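Local atomic coordinates of transcriptional regulator (NtrC family) (Aquifex aeolicus, PDB entry 3DZD), a protein that probably activates transcription by sigma54 RNA polymerase as an ATP-hydrolysing AAA+ response regulator of the NtrC family, captured here in its inactive state with ADP bound. Residues I172-R178 with D263-I267; D184-A188 with L228-L234. All blocks are in the same frame, centred on the assembly; numbering follows the deposited sequence.

Contact 1: residues I172-R178 with D263-I267; sequences IHRYSGR and DIRVI
Arg-178 reaches over Arg-265, its NE 3.7 Å from CB of Arg-265, so that one face of its guanidinium lies against the backbone and CB of Arg-265. The contact belongs to the P-loop AAA+ core, where helix 165-176 packs on the central parallel sheet; the short axes of 172-176 and 265-267 run nearly antiparallel, 157° apart and 10.9 Å at closest approach. At the buried end, Ile-172 sends CG2 to CD1 of Ile-267 at 3.5 Å. The same CG2 meets NH1 of Arg-265, whose chain crosses Ile-172 at about a right angle. Because chi2 of Arg-265 is bent (-85°), its guanidinium passes beside Ile-172 to the carbonyls of Ile-148 and Ala-149 at the end of helix 136-149, and NE bonds the carbonyl of Ala-153 just past it; this buried charge is therefore satisfied by backbone oxygens. Ser-176 brings CB to the guanidinium edge, while its OG donates in plane to a lone pair of His-173 O. That OG also accepts from N of Arg-178 at 3.1 Å, an ST turn that spans Gly-177, where phi is positive as the chain leaves the helix. The firmest polar hold on Arg-178 is its NE, which donates to O of Gly-224. An alanine in place of Arg-178 would probably cost Asp-263 its salt bridge to the helix end, take the donor from O of Gly-224 and uncover CB of Arg-265. The hydrogen bond within the salt bridge is weak: NH2 of Arg-178 stands 3.1 Å from OD2 of Asp-263, and the guanidinium and carboxylate planes are 62° apart.

Contact 2: residues D184-A188 with L228-L234; sequences DLNCA and LDEVGEL
Strands 182-186 and 225-229 run parallel in the AAA+ sheet, Leu-185 bridging to Leu-228 and Asn-186 to Asp-229, with 182-186 one of the two outermost strands of the sheet within this chain. The backbone evidence is two bonds: N of Asp-229 donates to O of Leu-185 at 2.7 Å, and N of Cys-187 to O of Asp-229 at 3.0 Å. Asp-229, the last residue of the strand, and Glu-230 just beyond it match the Asp-Glu pair of a Walker B motif; the side chain of Asp-229 lies about 4 Å from the bound ADP, while Glu-230 turns to Asn-271 and Thr-270. Past the strands, Cys-187 packs against the turn 230-234, CB by O of Glu-230 and SG by Leu-234. With SG beside its own backbone N (chi1 -57°), the sulfur rests 3.6 Å from CD2 of Leu-234. CB of Ala-188 packs on CG of Glu-233, whose carboxylate goes on to a salt bridge with Lys-272, and Lys-321 of the second subunit binds O of Ala-188. Asn-186 closes an Asx turn, OD1 taking N of Ala-188 in its carbonyl plane at 3.0 Å, and N of Ser-189 as well. One water joins the two segments, donating to O of Cys-187 and to O of Glu-233, each at 2.9 Å.

From the N terminus the chain passes through the receiver domain before it reaches the AAA+ core, where helix 165-176 supplies the first half of contact 1. Strand 182-186 follows directly and opens contact 2, which closes on 228-234 after a loop of 39 residues. Contact 1 closes later, at 263-267, so contact 2 is nested inside its 84-residue loop. Their centres are about 17 Å apart, yet both reach one sheet: strands 225-229 and 265-270 are neighbours, and N of Leu-228 probably bonds O of Ile-267 at 2.8 Å. Contact 1 thus fastens a helix over the sheet, and contact 2 joins the outer strand 182-186 to its neighbour 225-229.

Contact 1: residues I172-R178 with D263-I267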
ATOM      1  N   ILE A 172      -2.134 -10.617  14.243  1.00 38.34           N
ATOM      2  CA  ILE A 172      -1.827  -9.869  15.463  1.00 37.57           C
ATOM      3  C   ILE A 172      -1.796  -8.368  15.180  1.00 37.47           C
ATOM      4  O   ILE A 172      -2.398  -7.584  15.906  1.00 39.95           O
ATOM      5  CB  ILE A 172      -0.470 -10.308  16.078  1.00 41.28           C
ATOM      6  CG1 ILE A 172      -0.583 -11.699  16.720  1.00 40.56           C
ATOM      7  CG2 ILE A 172       0.020  -9.286  17.095  1.00 37.70           C
ATOM      8  CD1 ILE A 172       0.753 -12.323  17.056  1.00 37.77           C
ATOM      9  N   HIS A 173      -1.091  -7.975  14.124  1.00 42.36           N
ATOM     10  CA  HIS A 173      -1.034  -6.579  13.725  1.00 38.33           C
ATOM     11  C   HIS A 173      -2.447  -6.041  13.488  1.00 45.76           C
ATOM     12  O   HIS A 173      -2.862  -5.051  14.097  1.00 44.90           O
ATOM     13  CB  HIS A 173      -0.179  -6.419  12.471  1.00 36.94           C
ATOM     14  CG  HIS A 173      -0.217  -5.039  11.887  1.00 43.80           C
ATOM     15  ND1 HIS A 173       0.357  -3.951  12.510  1.00 44.78           N
ATOM     16  CD2 HIS A 173      -0.768  -4.571  10.740  1.00 42.13           C
ATOM     17  CE1 HIS A 173       0.160  -2.871  11.773  1.00 44.36           C
ATOM     18  NE2 HIS A 173      -0.516  -3.221  10.692  1.00 39.99           N
ATOM     19  N   ARG A 174      -3.181  -6.719  12.613  1.00 49.08           N
ATOM     20  CA  ARG A 174      -4.579  -6.399  12.338  1.00 52.06           C
ATOM     21  C   ARG A 174      -5.398  -6.115  13.599  1.00 56.71           C
ATOM     22  O   ARG A 174      -6.078  -5.096  13.682  1.00 55.68           O
ATOM     23  CB  ARG A 174      -5.228  -7.544  11.559  1.00 55.25           C
ATOM     24  CG  ARG A 174      -6.619  -7.234  11.045  1.00 58.53           C
ATOM     25  CD  ARG A 174      -6.554  -6.218   9.919  1.00 72.98           C
ATOM     26  NE  ARG A 174      -5.606  -6.610   8.877  1.00 74.60           N
ATOM     27  CZ  ARG A 174      -5.940  -7.295   7.787  1.00 77.77           C
ATOM     28  NH1 ARG A 174      -7.200  -7.665   7.598  1.00 76.09           N
ATOM     29  NH2 ARG A 174      -5.018  -7.610   6.885  1.00 76.69           N
ATOM     30  N   TYR A 175      -5.338  -7.021  14.571  1.00 56.36           N
ATOM     31  CA  TYR A 175      -6.128  -6.900  15.800  1.00 57.33           C
ATOM     32  C   TYR A 175      -5.576  -5.854  16.763  1.00 59.95           C
ATOM     33  O   TYR A 175      -6.323  -5.287  17.559  1.00 65.68           O
ATOM     34  CB  TYR A 175      -6.234  -8.250  16.518  1.00 57.19           C
ATOM     35  CG  TYR A 175      -7.031  -9.295  15.763  1.00 76.42           C
ATOM     36  CD1 TYR A 175      -6.907  -9.428  14.385  1.00 78.25           C
ATOM     37  CD2 TYR A 175      -7.891 -10.162  16.427  1.00 81.98           C
ATOM     38  CE1 TYR A 175      -7.628 -10.382  13.686  1.00 80.95           C
ATOM     39  CE2 TYR A 175      -8.614 -11.126  15.734  1.00 80.99           C
ATOM     40  CZ  TYR A 175      -8.478 -11.229  14.363  1.00 85.69           C
ATOM     41  OH  TYR A 175      -9.186 -12.180  13.657  1.00 96.92           O
ATOM     42  N   SER A 176      -4.270  -5.606  16.696  1.00 47.21           N
ATOM     43  CA  SER A 176      -3.629  -4.635  17.576  1.00 48.93           C
ATOM     44  C   SER A 176      -4.239  -3.249  17.378  1.00 51.46           C
ATOM     45  O   SER A 176      -4.349  -2.467  18.325  1.00 46.46           O
ATOM     46  CB  SER A 176      -2.111  -4.580  17.337  1.00 41.48           C
ATOM     47  OG  SER A 176      -1.786  -3.708  16.264  1.00 45.35           O
ATOM     48  N   GLY A 177      -4.621  -2.949  16.142  1.00 49.36           N
ATOM     49  CA  GLY A 177      -5.241  -1.676  15.829  1.00 50.59           C
ATOM     50  C   GLY A 177      -4.262  -0.603  15.387  1.00 55.62           C
ATOM     51  O   GLY A 177      -4.671   0.496  15.014  1.00 55.64           O
ATOM     52  N   ARG A 178      -2.971  -0.918  15.423  1.00 51.68           N
ATOM     53  CA  ARG A 178      -1.938   0.048  15.079  1.00 46.02           C
ATOM     54  C   ARG A 178      -2.073   0.494  13.625  1.00 45.54           C
ATOM     55  O   ARG A 178      -2.316  -0.324  12.739  1.00 45.89           O
ATOM     56  CB  ARG A 178      -0.544  -0.522  15.391  1.00 46.39           C
ATOM     57  CG  ARG A 178      -0.302  -0.688  16.901  1.00 52.09           C
ATOM     58  CD  ARG A 178       0.985  -1.418  17.248  1.00 50.93           C
ATOM     59  NE  ARG A 178       2.185  -0.636  16.956  1.00 50.25           N
ATOM     60  CZ  ARG A 178       2.720   0.250  17.784  1.00 51.77           C
ATOM     61  NH1 ARG A 178       2.159   0.481  18.958  1.00 57.80           N
ATOM     62  NH2 ARG A 178       3.813   0.915  17.437  1.00 55.19           N
ATOM     63  N   ASP A 263       8.543   3.852  16.910  1.00 47.70           N
ATOM     64  CA  ASP A 263       7.511   3.296  17.752  1.00 57.47           C
ATOM     65  C   ASP A 263       6.999   2.057  17.037  1.00 48.19           C
ATOM     66  O   ASP A 263       6.128   2.143  16.181  1.00 48.31           O
ATOM     67  CB  ASP A 263       6.403   4.325  17.962  1.00 56.93           C
ATOM     68  CG  ASP A 263       5.154   3.729  18.575  1.00 66.74           C
ATOM     69  OD1 ASP A 263       5.240   3.082  19.643  1.00 62.17           O
ATOM     70  OD2 ASP A 263       4.074   3.921  17.980  1.00 70.63           O
ATOM     71  N   ILE A 264       7.572   0.907  17.366  1.00 52.01           N
ATOM     72  CA  ILE A 264       7.219  -0.327  16.688  1.00 46.91           C
ATOM     73  C   ILE A 264       6.794  -1.391  17.672  1.00 48.52           C
ATOM     74  O   ILE A 264       7.320  -1.478  18.775  1.00 54.19           O
ATOM     75  CB  ILE A 264       8.402  -0.877  15.886  1.00 45.94           C
ATOM     76  CG1 ILE A 264       9.644  -0.945  16.771  1.00 45.09           C
ATOM     77  CG2 ILE A 264       8.677  -0.011  14.666  1.00 48.02           C
ATOM     78  CD1 ILE A 264      10.939  -0.924  15.995  1.00 51.62           C
ATOM     79  N   ARG A 265       5.818  -2.188  17.268  1.00 37.91           N
ATOM     80  CA  ARG A 265       5.508  -3.427  17.957  1.00 37.92           C
ATOM     81  C   ARG A 265       6.286  -4.522  17.243  1.00 37.81           C
ATOM     82  O   ARG A 265       6.148  -4.710  16.036  1.00 37.58           O
ATOM     83  CB  ARG A 265       4.012  -3.704  17.905  1.00 38.06           C
ATOM     84  CG  ARG A 265       3.505  -4.563  19.033  1.00 38.10           C
ATOM     85  CD  ARG A 265       3.669  -6.049  18.728  1.00 38.25           C
ATOM     86  NE  ARG A 265       3.197  -6.844  19.858  1.00 38.23           N
ATOM     87  CZ  ARG A 265       1.912  -7.052  20.132  1.00 39.14           C
ATOM     88  NH1 ARG A 265       0.975  -6.527  19.352  1.00 42.31           N
ATOM     89  NH2 ARG A 265       1.569  -7.772  21.191  1.00 40.67           N
ATOM     90  N   VAL A 266       7.123  -5.228  17.989  1.00 39.16           N
ATOM     91  CA  VAL A 266       8.008  -6.221  17.410  1.00 42.56           C
ATOM     92  C   VAL A 266       7.434  -7.623  17.500  1.00 41.47           C
ATOM     93  O   VAL A 266       7.121  -8.112  18.590  1.00 46.25           O
ATOM     94  CB  VAL A 266       9.369  -6.215  18.110  1.00 41.79           C
ATOM     95  CG1 VAL A 266      10.267  -7.294  17.521  1.00 44.52           C
ATOM     96  CG2 VAL A 266      10.007  -4.838  17.989  1.00 38.83           C
ATOM     97  N   ILE A 267       7.291  -8.264  16.346  1.00 37.63           N
ATOM     98  CA  ILE A 267       6.899  -9.668  16.309  1.00 38.36           C
ATOM     99  C   ILE A 267       8.014 -10.459  15.648  1.00 37.81           C
ATOM    100  O   ILE A 267       8.509 -10.073  14.584  1.00 37.53           O
ATOM    101  CB  ILE A 267       5.578  -9.901  15.544  1.00 37.50           C
ATOM    102  CG1 ILE A 267       4.452  -9.062  16.162  1.00 37.58           C
ATOM    103  CG2 ILE A 267       5.226 -11.384  15.549  1.00 37.48           C
ATOM    104  CD1 ILE A 267       3.098  -9.265  15.505  1.00 37.32           C
TER

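Contact 2: residues D184-A188 with L228-L234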
ATOM      1  N   ASP A 184       7.798  -6.702   7.081  1.00 57.62           N
ATOM      2  CA  ASP A 184       8.455  -7.965   7.392  1.00 57.25           C
ATOM      3  C   ASP A 184       9.882  -8.031   6.862  1.00 62.20           C
ATOM      4  O   ASP A 184      10.166  -7.641   5.732  1.00 63.10           O
ATOM      5  CB  ASP A 184       7.615  -9.177   6.980  1.00 65.48           C
ATOM      6  CG  ASP A 184       7.502  -9.343   5.479  1.00 74.16           C
ATOM      7  OD1 ASP A 184       8.181  -8.606   4.735  1.00 74.53           O
ATOM      8  OD2 ASP A 184       6.723 -10.226   5.048  1.00 82.02           O
ATOM      9  N   LEU A 185      10.783  -8.487   7.720  1.00 55.63           N
ATOM     10  CA  LEU A 185      12.172  -8.688   7.341  1.00 59.57           C
ATOM     11  C   LEU A 185      12.553 -10.155   7.520  1.00 62.30           C
ATOM     12  O   LEU A 185      12.391 -10.725   8.605  1.00 56.58           O
ATOM     13  CB  LEU A 185      13.091  -7.806   8.186  1.00 51.58           C
ATOM     14  CG  LEU A 185      14.583  -8.046   7.947  1.00 61.54           C
ATOM     15  CD1 LEU A 185      14.898  -8.003   6.446  1.00 66.91           C
ATOM     16  CD2 LEU A 185      15.437  -7.043   8.703  1.00 57.91           C
ATOM     17  N   ASN A 186      13.048 -10.762   6.449  1.00 51.59           N
ATOM     18  CA  ASN A 186      13.525 -12.134   6.507  1.00 57.19           C
ATOM     19  C   ASN A 186      15.010 -12.129   6.820  1.00 63.47           C
ATOM     20  O   ASN A 186      15.808 -11.614   6.046  1.00 67.84           O
ATOM     21  CB  ASN A 186      13.265 -12.841   5.183  1.00 64.68           C
ATOM     22  CG  ASN A 186      13.463 -14.341   5.271  1.00 70.63           C
ATOM     23  OD1 ASN A 186      14.405 -14.824   5.905  1.00 75.09           O
ATOM     24  ND2 ASN A 186      12.574 -15.089   4.625  1.00 63.58           N
ATOM     25  N   CYS A 187      15.380 -12.697   7.958  1.00 60.20           N
ATOM     26  CA  CYS A 187      16.744 -12.563   8.445  1.00 63.52           C
ATOM     27  C   CYS A 187      17.672 -13.630   7.886  1.00 66.91           C
ATOM     28  O   CYS A 187      18.866 -13.640   8.184  1.00 70.13           O
ATOM     29  CB  CYS A 187      16.762 -12.572   9.971  1.00 59.42           C
ATOM     30  SG  CYS A 187      15.735 -11.268  10.711  1.00 58.18           S
ATOM     31  N   ALA A 188      17.120 -14.521   7.070  1.00 74.19           N
ATOM     32  CA  ALA A 188      17.909 -15.579   6.456  1.00 81.72           C
ATOM     33  C   ALA A 188      17.994 -15.376   4.950  1.00 85.44           C
ATOM     34  O   ALA A 188      19.081 -15.399   4.376  1.00 91.67           O
ATOM     35  CB  ALA A 188      17.318 -16.935   6.780  1.00 86.66           C
ATOM     36  N   LEU A 228      10.089  -9.852  12.308  1.00 37.32           N
ATOM     37  CA  LEU A 228      11.416 -10.395  12.043  1.00 37.50           C
ATOM     38  C   LEU A 228      11.340 -11.899  11.824  1.00 38.30           C
ATOM     39  O   LEU A 228      11.301 -12.669  12.789  1.00 37.72           O
ATOM     40  CB  LEU A 228      12.336 -10.102  13.219  1.00 37.79           C
ATOM     41  CG  LEU A 228      12.530  -8.623  13.556  1.00 38.10           C
ATOM     42  CD1 LEU A 228      13.274  -8.471  14.852  1.00 38.29           C
ATOM     43  CD2 LEU A 228      13.257  -7.892  12.409  1.00 37.79           C
ATOM     44  N   ASP A 229      11.319 -12.321  10.565  1.00 49.46           N
ATOM     45  CA  ASP A 229      11.277 -13.743  10.249  1.00 53.12           C
ATOM     46  C   ASP A 229      12.641 -14.389  10.482  1.00 62.82           C
ATOM     47  O   ASP A 229      13.672 -13.857  10.078  1.00 64.13           O
ATOM     48  CB  ASP A 229      10.805 -13.976   8.810  1.00 60.05           C
ATOM     49  CG  ASP A 229      10.094 -15.319   8.632  1.00 70.56           C
ATOM     50  OD1 ASP A 229      10.251 -16.209   9.500  1.00 72.08           O
ATOM     51  OD2 ASP A 229       9.370 -15.482   7.622  1.00 73.28           O
ATOM     52  N   GLU A 230      12.619 -15.548  11.133  1.00 51.16           N
ATOM     53  CA  GLU A 230      13.820 -16.258  11.585  1.00 50.06           C
ATOM     54  C   GLU A 230      14.870 -15.370  12.223  1.00 51.52           C
ATOM     55  O   GLU A 230      16.021 -15.325  11.786  1.00 54.92           O
ATOM     56  CB  GLU A 230      14.442 -17.126  10.488  1.00 61.03           C
ATOM     57  CG  GLU A 230      15.442 -18.136  11.063  1.00 68.78           C
ATOM     58  CD  GLU A 230      14.954 -18.755  12.367  1.00 61.83           C
ATOM     59  OE1 GLU A 230      15.680 -18.728  13.394  1.00 47.16           O
ATOM     60  OE2 GLU A 230      13.816 -19.262  12.357  1.00 65.20           O
ATOM     61  N   VAL A 231      14.464 -14.682  13.284  1.00 53.73           N
ATOM     62  CA  VAL A 231      15.354 -13.799  14.019  1.00 44.35           C
ATOM     63  C   VAL A 231      16.612 -14.533  14.474  1.00 48.82           C
ATOM     64  O   VAL A 231      17.643 -13.910  14.706  1.00 46.24           O
ATOM     65  CB  VAL A 231      14.638 -13.151  15.239  1.00 47.18           C
ATOM     66  CG1 VAL A 231      14.241 -14.209  16.269  1.00 39.03           C
ATOM     67  CG2 VAL A 231      15.517 -12.064  15.871  1.00 42.01           C
ATOM     68  N   GLY A 232      16.533 -15.854  14.601  1.00 47.92           N
ATOM     69  CA  GLY A 232      17.691 -16.635  15.012  1.00 48.50           C
ATOM     70  C   GLY A 232      18.877 -16.568  14.052  1.00 52.84           C
ATOM     71  O   GLY A 232      20.000 -16.904  14.423  1.00 57.20           O
ATOM     72  N   GLU A 233      18.632 -16.124  12.820  1.00 60.26           N
ATOM     73  CA  GLU A 233      19.682 -16.051  11.805  1.00 56.72           C
ATOM     74  C   GLU A 233      20.429 -14.725  11.772  1.00 57.24           C
ATOM     75  O   GLU A 233      21.209 -14.481  10.858  1.00 61.56           O
ATOM     76  CB  GLU A 233      19.108 -16.316  10.416  1.00 56.18           C
ATOM     77  CG  GLU A 233      18.481 -17.676  10.247  1.00 60.77           C
ATOM     78  CD  GLU A 233      19.460 -18.815  10.460  1.00 73.28           C
ATOM     79  OE1 GLU A 233      20.677 -18.555  10.598  1.00 70.51           O
ATOM     80  OE2 GLU A 233      19.002 -19.979  10.483  1.00 76.83           O
ATOM     81  N   LEU A 234      20.192 -13.868  12.759  1.00 61.59           N
ATOM     82  CA  LEU A 234      20.836 -12.558  12.800  1.00 56.11           C
ATOM     83  C   LEU A 234      22.258 -12.646  13.335  1.00 58.90           C
ATOM     84  O   LEU A 234      22.504 -13.322  14.336  1.00 61.44           O
ATOM     85  CB  LEU A 234      20.044 -11.590  13.686  1.00 52.86           C
ATOM     86  CG  LEU A 234      18.743 -10.986  13.173  1.00 52.63           C
ATOM     87  CD1 LEU A 234      18.124 -10.116  14.254  1.00 46.14           C
ATOM     88  CD2 LEU A 234      18.990 -10.189  11.908  1.00 52.19           C
TER
HETATM   89  O   HOH W   1      21.076 -12.152   9.197  1.00 66.97           O